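Local structure of Mll7089 protein (Mesorhizobium loti, 2OZ8) at residues Asn131-Tyr136 with Glu314-Ser319; Ala302-Ala307 with Ala338-Arg343. The protein is of unconfirmed function but is probably a magnesium-dependent hydro-lyase related to mandelate racemase and the enolases. All coordinates share one frame; numbering follows the deposited sequence.

Contact 1 of 2, residues Asn131-Tyr136 with Glu314-Ser319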
loop_
_atom_site.group_PDB
_atom_site.type_symbol
_atom_site.label_atom_id
_atom_site.label_comp_id
_atom_site.label_asym_id
_atom_site.label_seq_id
_atom_site.Cartn_x
_atom_site.Cartn_y
_atom_site.Cartn_z
ATOM N N ASN A 131 4.155 28.661 32.347
ATOM C CA ASN A 131 3.491 28.220 33.529
ATOM C C ASN A 131 1.979 28.223 33.386
ATOM O O ASN A 131 1.267 28.023 34.360
ATOM C CB ASN A 131 4.017 28.975 34.772
ATOM C CG ASN A 131 3.257 30.240 35.073
ATOM O OD1 ASN A 131 2.891 31.006 34.168
ATOM N ND2 ASN A 131 2.989 30.473 36.375
ATOM N N ARG A 132 1.488 28.439 32.167
ATOM C CA ARG A 132 0.060 28.411 31.997
ATOM C C ARG A 132 -0.419 27.861 30.675
ATOM O O ARG A 132 0.311 27.857 29.675
ATOM C CB ARG A 132 -0.545 29.783 32.243
ATOM C CG ARG A 132 -0.471 30.677 31.089
ATOM C CD ARG A 132 -0.990 32.012 31.410
ATOM N NE ARG A 132 -0.875 32.841 30.227
ATOM C CZ ARG A 132 -1.421 34.049 30.127
ATOM N NH1 ARG A 132 -2.096 34.545 31.173
ATOM N NH2 ARG A 132 -1.284 34.741 29.001
ATOM N N VAL A 133 -1.668 27.407 30.694
ATOM C CA VAL A 133 -2.353 26.861 29.543
ATOM C C VAL A 133 -3.814 27.291 29.537
ATOM O O VAL A 133 -4.421 27.431 30.575
ATOM C CB VAL A 133 -2.226 25.323 29.555
ATOM C CG1 VAL A 133 -2.971 24.696 30.699
ATOM C CG2 VAL A 133 -2.622 24.767 28.204
ATOM N N LYS A 134 -4.378 27.518 28.374
ATOM C CA LYS A 134 -5.830 27.734 28.244
ATOM C C LYS A 134 -6.652 26.569 28.734
ATOM O O LYS A 134 -6.344 25.381 28.469
ATOM C CB LYS A 134 -6.180 27.945 26.785
ATOM C CG LYS A 134 -5.464 29.144 26.193
ATOM C CD LYS A 134 -6.002 29.470 24.813
ATOM C CE LYS A 134 -4.970 29.190 23.805
ATOM N NZ LYS A 134 -5.429 29.774 22.519
ATOM N N ALA A 135 -7.745 26.901 29.399
ATOM C CA ALA A 135 -8.618 25.883 29.925
ATOM C C ALA A 135 -9.970 26.054 29.236
ATOM O O ALA A 135 -10.381 27.164 28.972
ATOM C CB ALA A 135 -8.734 26.037 31.469
ATOM N N TYR A 136 -10.646 24.962 28.904
ATOM C CA TYR A 136 -11.961 25.091 28.326
ATOM C C TYR A 136 -12.956 24.487 29.282
ATOM O O TYR A 136 -12.596 23.652 30.097
ATOM C CB TYR A 136 -12.061 24.469 26.930
ATOM C CG TYR A 136 -11.822 22.985 26.841
ATOM C CD1 TYR A 136 -12.873 22.111 26.944
ATOM C CD2 TYR A 136 -10.573 22.471 26.582
ATOM C CE1 TYR A 136 -12.693 20.753 26.803
ATOM C CE2 TYR A 136 -10.355 21.087 26.429
ATOM C CZ TYR A 136 -11.435 20.245 26.547
ATOM O OH TYR A 136 -11.338 18.885 26.454
ATOM N N GLU A 314 -2.163 23.143 23.603
ATOM C CA GLU A 314 -2.729 24.469 23.865
ATOM C C GLU A 314 -3.958 24.468 24.789
ATOM O O GLU A 314 -4.318 25.507 25.335
ATOM C CB GLU A 314 -2.897 25.265 22.530
ATOM C CG GLU A 314 -4.283 25.432 21.947
ATOM C CD GLU A 314 -4.372 26.489 20.798
ATOM O OE1 GLU A 314 -4.622 27.699 21.079
ATOM O OE2 GLU A 314 -4.229 26.101 19.612
ATOM N N TRP A 315 -4.572 23.294 25.004
ATOM C CA TRP A 315 -5.843 23.182 25.766
ATOM C C TRP A 315 -5.876 22.109 26.848
ATOM O O TRP A 315 -5.398 20.998 26.677
ATOM C CB TRP A 315 -7.048 22.979 24.859
ATOM C CG TRP A 315 -7.342 24.095 23.926
ATOM C CD1 TRP A 315 -7.036 24.158 22.596
ATOM C CD2 TRP A 315 -8.081 25.317 24.242
ATOM N NE1 TRP A 315 -7.505 25.370 22.066
ATOM C CE2 TRP A 315 -8.145 26.092 23.051
ATOM C CE3 TRP A 315 -8.675 25.823 25.418
ATOM C CZ2 TRP A 315 -8.814 27.356 22.992
ATOM C CZ3 TRP A 315 -9.292 27.100 25.381
ATOM C CH2 TRP A 315 -9.369 27.842 24.160
ATOM N N LEU A 316 -6.468 22.460 27.965
ATOM C CA LEU A 316 -6.676 21.545 29.080
ATOM C C LEU A 316 -8.169 21.542 29.473
ATOM O O LEU A 316 -8.785 22.597 29.577
ATOM C CB LEU A 316 -5.789 21.956 30.290
ATOM C CG LEU A 316 -6.130 21.236 31.599
ATOM C CD1 LEU A 316 -4.950 21.146 32.483
ATOM C CD2 LEU A 316 -7.308 22.017 32.311
ATOM N N GLU A 317 -8.732 20.361 29.670
ATOM C CA GLU A 317 -10.133 20.226 30.017
ATOM C C GLU A 317 -10.411 20.500 31.498
ATOM O O GLU A 317 -9.740 19.932 32.382
ATOM C CB GLU A 317 -10.623 18.812 29.652
ATOM C CG GLU A 317 -12.133 18.628 29.808
ATOM C CD GLU A 317 -12.618 17.311 29.368
ATOM O OE1 GLU A 317 -11.769 16.424 29.184
ATOM O OE2 GLU A 317 -13.837 17.130 29.213
ATOM N N TYR A 318 -11.428 21.317 31.775
ATOM C CA TYR A 318 -11.919 21.482 33.166
ATOM C C TYR A 318 -13.450 21.298 33.256
ATOM O O TYR A 318 -14.186 21.895 32.481
ATOM C CB TYR A 318 -11.480 22.826 33.785
ATOM C CG TYR A 318 -11.947 22.935 35.217
ATOM C CD1 TYR A 318 -11.336 22.194 36.234
ATOM C CD2 TYR A 318 -13.065 23.709 35.538
ATOM C CE1 TYR A 318 -11.821 22.226 37.539
ATOM C CE2 TYR A 318 -13.575 23.756 36.847
ATOM C CZ TYR A 318 -12.937 23.030 37.826
ATOM O OH TYR A 318 -13.442 23.094 39.071
ATOM N N SER A 319 -13.914 20.504 34.216
ATOM C CA SER A 319 -15.296 20.013 34.210
ATOM C C SER A 319 -16.124 20.373 35.454
ATOM O O SER A 319 -17.199 19.848 35.664
ATOM C CB SER A 319 -15.314 18.515 33.984
ATOM O OG SER A 319 -14.917 18.201 32.651
HETATM O O HOH W 1 -2.147 27.336 25.946
#

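Contact 2 of 2, residues Ala302-Ala307 with Ala338-Arg343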
loop_
_atom_site.group_PDB
_atom_site.type_symbol
_atom_site.label_atom_id
_atom_site.label_comp_id
_atom_site.label_asym_id
_atom_site.label_seq_id
_atom_site.Cartn_x
_atom_site.Cartn_y
_atom_site.Cartn_z
ATOM N N ALA A 302 -4.109 17.783 38.004
ATOM C CA ALA A 302 -2.710 17.395 37.985
ATOM C C ALA A 302 -2.033 17.544 36.587
ATOM O O ALA A 302 -0.848 17.954 36.484
ATOM C CB ALA A 302 -2.581 15.955 38.499
ATOM N N GLY A 303 -2.774 17.220 35.515
ATOM C CA GLY A 303 -2.215 17.244 34.170
ATOM C C GLY A 303 -1.828 18.645 33.766
ATOM O O GLY A 303 -1.302 18.839 32.679
ATOM N N VAL A 304 -2.096 19.644 34.612
ATOM C CA VAL A 304 -1.662 21.006 34.291
ATOM C C VAL A 304 -0.147 21.096 33.944
ATOM O O VAL A 304 0.290 21.879 33.100
ATOM C CB VAL A 304 -2.110 22.061 35.383
ATOM C CG1 VAL A 304 -1.356 21.887 36.744
ATOM C CG2 VAL A 304 -2.006 23.487 34.838
ATOM N N HIS A 305 0.632 20.224 34.566
ATOM C CA HIS A 305 2.067 20.271 34.457
ATOM C C HIS A 305 2.591 19.755 33.134
ATOM O O HIS A 305 3.535 20.330 32.596
ATOM C CB HIS A 305 2.673 19.535 35.623
ATOM C CG HIS A 305 2.387 20.197 36.930
ATOM N ND1 HIS A 305 3.167 21.217 37.428
ATOM C CD2 HIS A 305 1.394 19.999 37.833
ATOM C CE1 HIS A 305 2.661 21.623 38.577
ATOM N NE2 HIS A 305 1.593 20.894 38.848
ATOM N N MET A 306 2.000 18.681 32.621
ATOM C CA MET A 306 2.318 18.204 31.272
ATOM C C MET A 306 1.735 19.168 30.259
ATOM O O MET A 306 2.309 19.382 29.221
ATOM C CB MET A 306 1.811 16.761 31.034
ATOM C CG MET A 306 2.295 15.756 32.116
ATOM S SD MET A 306 1.321 15.574 33.659
ATOM C CE MET A 306 0.011 14.709 32.808
ATOM N N ALA A 307 0.590 19.774 30.559
ATOM C CA ALA A 307 -0.029 20.666 29.567
ATOM C C ALA A 307 0.874 21.831 29.301
ATOM O O ALA A 307 1.085 22.174 28.149
ATOM C CB ALA A 307 -1.438 21.145 29.991
ATOM N N ALA A 338 -5.319 27.959 32.983
ATOM C CA ALA A 338 -4.928 27.120 34.089
ATOM C C ALA A 338 -3.462 27.385 34.358
ATOM O O ALA A 338 -2.649 27.529 33.421
ATOM C CB ALA A 338 -5.194 25.624 33.807
ATOM N N TYR A 339 -3.130 27.467 35.640
ATOM C CA TYR A 339 -1.790 27.815 36.044
ATOM C C TYR A 339 -1.135 26.695 36.783
ATOM O O TYR A 339 -1.660 26.208 37.797
ATOM C CB TYR A 339 -1.841 29.028 36.942
ATOM C CG TYR A 339 -2.154 30.305 36.192
ATOM C CD1 TYR A 339 -1.124 31.087 35.667
ATOM C CD2 TYR A 339 -3.470 30.717 35.990
ATOM C CE1 TYR A 339 -1.393 32.235 34.957
ATOM C CE2 TYR A 339 -3.738 31.870 35.303
ATOM C CZ TYR A 339 -2.703 32.641 34.815
ATOM O OH TYR A 339 -2.967 33.795 34.124
ATOM N N ALA A 340 0.013 26.272 36.284
ATOM C CA ALA A 340 0.820 25.317 37.015
ATOM C C ALA A 340 1.541 26.086 38.118
ATOM O O ALA A 340 2.317 27.012 37.824
ATOM C CB ALA A 340 1.805 24.649 36.103
ATOM N N PRO A 341 1.289 25.719 39.389
ATOM C CA PRO A 341 1.781 26.452 40.561
ATOM C C PRO A 341 3.276 26.347 40.779
ATOM O O PRO A 341 3.921 25.413 40.280
ATOM C CB PRO A 341 1.064 25.779 41.731
ATOM C CG PRO A 341 0.663 24.465 41.247
ATOM C CD PRO A 341 0.516 24.520 39.767
ATOM N N ASP A 342 3.815 27.283 41.563
ATOM C CA ASP A 342 5.246 27.334 41.873
ATOM C C ASP A 342 5.609 26.604 43.169
ATOM O O ASP A 342 6.636 26.874 43.762
ATOM C CB ASP A 342 5.748 28.785 41.889
ATOM C CG ASP A 342 7.272 28.887 42.045
ATOM O OD1 ASP A 342 7.991 28.052 41.456
ATOM O OD2 ASP A 342 7.750 29.796 42.774
ATOM N N ARG A 343 4.778 25.666 43.585
ATOM C CA ARG A 343 5.035 24.834 44.749
ATOM C C ARG A 343 5.794 23.575 44.301
ATOM O O ARG A 343 5.838 23.295 43.113
ATOM C CB ARG A 343 3.698 24.438 45.383
ATOM C CG ARG A 343 2.877 25.602 46.010
ATOM C CD ARG A 343 1.465 25.113 46.400
ATOM N NE ARG A 343 0.541 25.787 45.514
ATOM C CZ ARG A 343 -0.525 25.267 44.943
ATOM N NH1 ARG A 343 -0.896 24.009 45.135
ATOM N NH2 ARG A 343 -1.241 26.051 44.162
#

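Contact 1 of 2, residues Asn131-Tyr136 with Glu314-Ser319
Three backbone bonds, from L316 N to K134 O (3.0 Å), from Y136 N to L316 O (3.1 Å) and from Y318 N to Y136 O (3.1 Å), join the segments as parallel strands, and each N-H meets its carbonyl nearly along the C=O axis. On the face carrying K134, W315, Y136 and E317, the K134 CB lies over the six-membered ring of W315, 3.9 Å from its centroid, a CH-pi contact. K134 bends at chi3 (-112°) and runs beside E314, placing NZ 2.7 Å from E314 OE1 in a salt bridge. The Y136 CG occupies the crowded position between backbone N and carbonyl carbon (chi1 63°), turning the ring so that E317 CA makes a CH-pi contact over one face, 3.9 Å from the centroid, with W315 CB at the edge. An alanine here would remove the ring and would probably loosen its cover of E317 CA and the contact with W315 CB. E317 OE2 takes a hydrogen bond from S138 OG and a salt bridge to K165 NZ; OE1 is bonded to N297 N. On the face carrying A135 and L316, V133 CG1 meets L316 CB at 4.0 Å, the side chains crossing at about a right angle. These are the first and last strands of a (β/α)7β barrel, as in the enolase superfamily: strand 163-167 flanks 132-138, strand 293-295 flanks 313-318, and 337-339 pairs antiparallel with 132-138.

Contact 2 of 2, residues Ala302-Ala307 with Ala338-Arg343
H305 NE2 is the best-held polar atom here, gripped by one hydrogen bond to the carbonyl O of H346. The other ring nitrogen, ND1, likewise has one bond, to the backbone N of H123, whose own ring meets that of H305 with planes about 30° apart. Neither partner belongs to the two segments, so the imidazole is fixed from outside and meets 338-343 as a largely apolar surface. Its CG is anti to the carbonyl carbon (chi1 -65°), which carries the ring over from the start of helix 304-309 to the chain beyond strand 337-339. There H305 CE1 lies 3.8 Å from P341 CD, the two side chains crossing at about a right angle, and H305 ND1 lies 3.9 Å from A340 CB. A302 O lies at the edge of the imidazole, in the ring plane.

V304 points toward the opposing segment and fits against its backbone. CG2, anti to the backbone N, approaches A340 N at 3.7 Å, beside the Y339-A340 peptide, and touches A338 CB at 4.0 Å. CG1 takes the crowded position between N and the carbonyl carbon (chi1 69°) and approaches P341 CD at 4.4 Å. I331 adds to this patch by touching both V304 and P341.

In the fold, the start of the helix that precedes the last barrel strand thus packs on the chain leaving strand 337-339, itself paired antiparallel with the first barrel strand. No hydrogen bond joins the two segments; V304 and alanine methyls, the proline ring and the H305 imidazole make up the interface. With a carbonyl facing one nitrogen and an N-H the other, the bonds of H305 are consistent with a neutral imidazole protonated on NE2, a buried ring whose two nitrogens are satisfied outside an apolar contact.

Overall arrangement
After the N-terminal antiparallel sheet and its helices, the chain reaches 131-136, on the first barrel strand, then passes through most of the barrel before 302-307 leads into helix 304-309, the helix before the last barrel strand. Strand 313-318 follows at once, and contact 1 brings it back to 132-138, shutting a loop of 177 residues and with it the barrel. The chain then runs to 338-343, where contact 2 closes a far shorter loop of 30 residues. Because the segments alternate, the two loops cross rather than nest. Strands 132-138 and 337-339, one from each contact, are antiparallel neighbours, with V133 O and A338 N 2.6 Å apart in a probable hydrogen bond, and L316 CD1 packs on V304 CA.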